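Long-range contact in bifunctional autolysin (Staphylococcus aureus subsp. aureus Mu50, PDB 6FXO), which probably cleaves staphylococcal peptidoglycan, its glycoside hydrolase family 73 module acting as an N-acetylglucosaminidase on the glycan strands of the cell wall: residues Glu3-Leu14 with Gly235-Lys244. Residues are numbered along the deposited sequence; the frame is centred on the assembly and turned at random.
Sequences ELIKYNQTGMTL and GKYFDIPQYK
Leu4 to Gln9 and Tyr237 to Gln242 pair as two parallel strands, their axes 4.5 Å apart at closest and inclined by 23°. The hydrogen bonds form the ladder expected of parallel pairing: Leu4, Lys6 and Asn8 each donate and accept, reaching residues on both sides of their partners, and Lys6 N to Phe238 O is nearly straight at 178°. Ile5, Tyr7 and Ile240 form an apolar cluster on one face, with the Gln242 amide crossing beside the Tyr7 ring. Ile240 CD1 lies 3.5 Å from Ile5 CG2 and also meets Tyr7 CE1, the Tyr7 side chain running alongside it in the same direction. With chi1 at -47°, Ile5 turns CG2 away from its backbone N and over the rim of one Tyr7 face, 3.6 Å above the plane. On the opposite face Leu4 CD2 approaches the edge of the Tyr237 ring, 4.0 Å from CE1. There Lys6 and Asp239 extend side by side, but Lys6 NZ stays 4.3 Å from Asp239 OD2, beyond salt-bridge range; that carboxylate oxygen pairs with Lys197 and Arg66. The same alternation of backbone bonds carries on to Gln242 O, which takes Thr10 N and also the Thr10 hydroxyl (OG1 at 2.7 Å), while Thr10 OG1 accepts from Met12 N in an ST turn. Lys244 N then bonds Met12 O at 2.7 Å, and the Tyr243 ring lays one face against Leu14 CA. The pair thus joins both chain termini in a two-stranded parallel sheet on a protein whose other regular secondary structure is all helical: Phe238 meets Tyr62 edge-to-face, Ile240 and Tyr243 pack on helix 51-56, and Met12 and Tyr243 touch helix 14-22.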
loop_
_atom_site.group_PDB
_atom_site.type_symbol
_atom_site.label_atom_id
_atom_site.label_comp_id
_atom_site.label_asym_id
_atom_site.label_seq_id
_atom_site.Cartn_x
_atom_site.Cartn_y
_atom_site.Cartn_z
ATOM N N GLU A 3 11.782 1.620 -17.226
ATOM C CA GLU A 3 10.548 2.064 -16.614
ATOM C C GLU A 3 9.555 2.340 -17.754
ATOM O O GLU A 3 9.898 2.875 -18.797
ATOM C CB GLU A 3 10.733 3.444 -15.945
ATOM C CG GLU A 3 11.786 3.637 -14.870
ATOM C CD GLU A 3 11.313 4.591 -13.772
ATOM O OE1 GLU A 3 10.979 4.125 -12.669
ATOM O OE2 GLU A 3 11.254 5.815 -14.036
ATOM N N LEU A 4 8.332 1.976 -17.523
ATOM C CA LEU A 4 7.193 2.132 -18.414
ATOM C C LEU A 4 6.177 3.016 -17.627
ATOM O O LEU A 4 5.564 2.533 -16.667
ATOM C CB LEU A 4 6.526 0.787 -18.802
ATOM C CG LEU A 4 5.270 0.892 -19.624
ATOM C CD1 LEU A 4 5.573 1.573 -20.943
ATOM C CD2 LEU A 4 4.712 -0.492 -19.880
ATOM N N ILE A 5 6.041 4.295 -18.024
ATOM C CA ILE A 5 5.119 5.247 -17.381
ATOM C C ILE A 5 3.956 5.744 -18.250
ATOM O O ILE A 5 4.108 6.279 -19.351
ATOM C CB ILE A 5 5.896 6.494 -16.898
ATOM C CG1 ILE A 5 7.168 5.997 -16.140
ATOM C CG2 ILE A 5 4.927 7.510 -16.053
ATOM C CD1 ILE A 5 7.869 7.163 -15.364
ATOM N N LYS A 6 2.799 5.594 -17.715
ATOM C CA LYS A 6 1.641 6.016 -18.396
ATOM C C LYS A 6 1.218 7.407 -17.809
ATOM O O LYS A 6 1.299 7.621 -16.602
ATOM C CB LYS A 6 0.533 4.998 -18.121
ATOM C CG LYS A 6 -0.682 5.232 -18.983
ATOM C CD LYS A 6 -1.900 4.994 -18.164
ATOM C CE LYS A 6 -3.155 5.314 -18.905
ATOM N NZ LYS A 6 -4.295 5.042 -18.027
ATOM N N TYR A 7 0.808 8.322 -18.660
ATOM C CA TYR A 7 0.374 9.675 -18.230
ATOM C C TYR A 7 -1.103 9.961 -18.638
ATOM O O TYR A 7 -1.400 10.041 -19.827
ATOM C CB TYR A 7 1.251 10.788 -18.819
ATOM C CG TYR A 7 2.710 10.731 -18.423
ATOM C CD1 TYR A 7 3.188 11.465 -17.343
ATOM C CD2 TYR A 7 3.619 9.967 -19.143
ATOM C CE1 TYR A 7 4.533 11.439 -16.991
ATOM C CE2 TYR A 7 4.964 9.941 -18.806
ATOM C CZ TYR A 7 5.415 10.675 -17.726
ATOM O OH TYR A 7 6.736 10.591 -17.371
ATOM N N ASN A 8 -2.024 10.100 -17.645
ATOM C CA ASN A 8 -3.438 10.371 -17.895
ATOM C C ASN A 8 -3.709 11.870 -17.795
ATOM O O ASN A 8 -3.717 12.423 -16.703
ATOM C CB ASN A 8 -4.322 9.546 -16.922
ATOM C CG ASN A 8 -5.450 10.283 -16.224
ATOM O OD1 ASN A 8 -6.455 10.608 -16.865
ATOM N ND2 ASN A 8 -5.400 10.525 -14.902
ATOM N N GLN A 9 -3.917 12.532 -18.938
ATOM C CA GLN A 9 -4.184 13.959 -18.926
ATOM C C GLN A 9 -5.629 14.301 -18.701
ATOM O O GLN A 9 -6.430 14.238 -19.631
ATOM C CB GLN A 9 -3.701 14.596 -20.242
ATOM C CG GLN A 9 -2.343 15.269 -20.130
ATOM C CD GLN A 9 -1.480 14.967 -21.330
ATOM O OE1 GLN A 9 -1.421 15.729 -22.299
ATOM N NE2 GLN A 9 -0.805 13.815 -21.282
ATOM N N THR A 10 -5.975 14.659 -17.461
ATOM C CA THR A 10 -7.358 15.006 -17.177
ATOM C C THR A 10 -7.760 16.211 -18.023
ATOM O O THR A 10 -8.916 16.349 -18.419
ATOM C CB THR A 10 -7.511 15.323 -15.680
ATOM O OG1 THR A 10 -6.576 16.347 -15.329
ATOM C CG2 THR A 10 -7.293 14.102 -14.802
ATOM N N GLY A 11 -6.784 17.081 -18.295
ATOM C CA GLY A 11 -7.034 18.275 -19.096
ATOM C C GLY A 11 -7.586 19.352 -18.195
ATOM O O GLY A 11 -7.877 20.472 -18.608
ATOM N N MET A 12 -7.690 18.971 -16.930
ATOM C CA MET A 12 -8.179 19.755 -15.816
ATOM C C MET A 12 -7.110 20.647 -15.300
ATOM O O MET A 12 -6.167 20.990 -15.999
ATOM C CB MET A 12 -8.497 18.813 -14.684
ATOM C CG MET A 12 -9.900 18.502 -14.525
ATOM S SD MET A 12 -9.844 17.502 -13.044
ATOM C CE MET A 12 -11.434 17.125 -12.907
ATOM N N THR A 13 -7.245 21.010 -14.043
ATOM C CA THR A 13 -6.217 21.874 -13.503
ATOM C C THR A 13 -6.035 21.618 -12.034
ATOM O O THR A 13 -6.977 21.279 -11.329
ATOM C CB THR A 13 -6.535 23.339 -13.821
ATOM O OG1 THR A 13 -5.516 24.165 -13.255
ATOM C CG2 THR A 13 -7.890 23.759 -13.313
ATOM N N LEU A 14 -4.801 21.779 -11.579
ATOM C CA LEU A 14 -4.432 21.583 -10.196
ATOM C C LEU A 14 -5.166 22.572 -9.314
ATOM O O LEU A 14 -5.463 22.261 -8.164
ATOM C CB LEU A 14 -2.915 21.792 -10.084
ATOM C CG LEU A 14 -2.292 21.712 -8.699
ATOM C CD1 LEU A 14 -2.325 20.288 -8.191
ATOM C CD2 LEU A 14 -0.858 22.191 -8.778
ATOM N N GLY A 235 10.879 0.177 -9.193
ATOM C CA GLY A 235 9.599 -0.011 -9.880
ATOM C C GLY A 235 9.655 0.141 -11.384
ATOM O O GLY A 235 10.479 0.873 -11.912
ATOM N N LYS A 236 8.780 -0.502 -12.054
ATOM C CA LYS A 236 8.706 -0.450 -13.505
ATOM C C LYS A 236 7.424 0.033 -14.125
ATOM O O LYS A 236 7.457 0.425 -15.283
ATOM C CB LYS A 236 8.997 -1.858 -14.069
ATOM C CG LYS A 236 10.473 -2.221 -14.189
ATOM C CD LYS A 236 10.798 -3.468 -13.360
ATOM C CE LYS A 236 12.190 -4.014 -13.581
ATOM N NZ LYS A 236 12.537 -5.088 -12.597
ATOM N N TYR A 237 6.309 -0.000 -13.389
ATOM C CA TYR A 237 5.036 0.443 -13.930
ATOM C C TYR A 237 4.489 1.576 -13.158
ATOM O O TYR A 237 4.143 1.448 -11.948
ATOM C CB TYR A 237 4.024 -0.724 -14.068
ATOM C CG TYR A 237 4.570 -1.925 -14.811
ATOM C CD1 TYR A 237 4.537 -1.987 -16.201
ATOM C CD2 TYR A 237 5.126 -2.995 -14.128
ATOM C CE1 TYR A 237 5.051 -3.077 -16.887
ATOM C CE2 TYR A 237 5.641 -4.094 -14.806
ATOM C CZ TYR A 237 5.602 -4.132 -16.185
ATOM O OH TYR A 237 6.117 -5.215 -16.859
ATOM N N PHE A 238 4.412 2.713 -13.863
ATOM C CA PHE A 238 3.896 3.894 -13.161
ATOM C C PHE A 238 2.734 4.525 -13.858
ATOM O O PHE A 238 2.519 4.306 -15.039
ATOM C CB PHE A 238 5.084 4.862 -12.933
ATOM C CG PHE A 238 6.214 4.367 -12.060
ATOM C CD1 PHE A 238 7.211 3.507 -12.589
ATOM C CD2 PHE A 238 6.372 4.805 -10.762
ATOM C CE1 PHE A 238 8.311 3.118 -11.816
ATOM C CE2 PHE A 238 7.484 4.426 -9.984
ATOM C CZ PHE A 238 8.443 3.576 -10.515
ATOM N N ASP A 239 1.961 5.371 -13.110
ATOM C CA ASP A 239 0.761 6.034 -13.670
ATOM C C ASP A 239 0.599 7.370 -13.007
ATOM O O ASP A 239 0.207 7.419 -11.854
ATOM C CB ASP A 239 -0.457 5.163 -13.283
ATOM C CG ASP A 239 -1.785 5.385 -13.994
ATOM O OD1 ASP A 239 -2.091 6.549 -14.340
ATOM O OD2 ASP A 239 -2.576 4.419 -14.085
ATOM N N ILE A 240 0.887 8.439 -13.744
ATOM C CA ILE A 240 0.829 9.800 -13.336
ATOM C C ILE A 240 -0.314 10.675 -13.908
ATOM O O ILE A 240 -0.420 10.885 -15.114
ATOM C CB ILE A 240 2.235 10.402 -13.658
ATOM C CG1 ILE A 240 3.372 9.508 -13.070
ATOM C CG2 ILE A 240 2.366 11.830 -13.144
ATOM C CD1 ILE A 240 4.795 9.921 -13.525
ATOM N N PRO A 241 -1.224 11.106 -13.048
ATOM C CA PRO A 241 -2.329 11.968 -13.502
ATOM C C PRO A 241 -1.780 13.291 -14.023
ATOM O O PRO A 241 -0.806 13.762 -13.435
ATOM C CB PRO A 241 -3.141 12.222 -12.224
ATOM C CG PRO A 241 -2.799 11.065 -11.312
ATOM C CD PRO A 241 -1.343 10.780 -11.605
ATOM N N GLN A 242 -2.355 13.924 -15.062
ATOM C CA GLN A 242 -1.735 15.187 -15.453
ATOM C C GLN A 242 -2.787 16.279 -15.446
ATOM O O GLN A 242 -3.924 16.039 -15.846
ATOM C CB GLN A 242 -1.092 15.111 -16.848
ATOM C CG GLN A 242 0.165 14.255 -16.959
ATOM C CD GLN A 242 1.097 14.789 -18.026
ATOM O OE1 GLN A 242 0.845 14.666 -19.225
ATOM N NE2 GLN A 242 2.239 15.332 -17.612
ATOM N N TYR A 243 -2.410 17.473 -14.978
ATOM C CA TYR A 243 -3.356 18.582 -14.944
ATOM C C TYR A 243 -2.766 19.694 -15.800
ATOM O O TYR A 243 -1.558 19.921 -15.725
ATOM C CB TYR A 243 -3.544 19.103 -13.492
ATOM C CG TYR A 243 -3.866 18.074 -12.416
ATOM C CD1 TYR A 243 -5.147 17.572 -12.265
ATOM C CD2 TYR A 243 -2.888 17.636 -11.533
ATOM C CE1 TYR A 243 -5.453 16.663 -11.265
ATOM C CE2 TYR A 243 -3.183 16.723 -10.517
ATOM C CZ TYR A 243 -4.460 16.248 -10.389
ATOM O OH TYR A 243 -4.711 15.403 -9.353
ATOM N N LYS A 244 -3.596 20.394 -16.594
ATOM C CA LYS A 244 -3.057 21.477 -17.432
ATOM C C LYS A 244 -4.073 22.579 -17.777
ATOM O O LYS A 244 -4.633 23.167 -16.826
ATOM C CB LYS A 244 -2.403 20.908 -18.719
ATOM C CG LYS A 244 -0.925 20.540 -18.545
ATOM C CD LYS A 244 -0.054 20.764 -19.786
ATOM C CE LYS A 244 1.375 20.341 -19.505
ATOM N NZ LYS A 244 2.286 20.534 -20.669
ATOM O OXT LYS A 244 -4.290 22.854 -18.979
#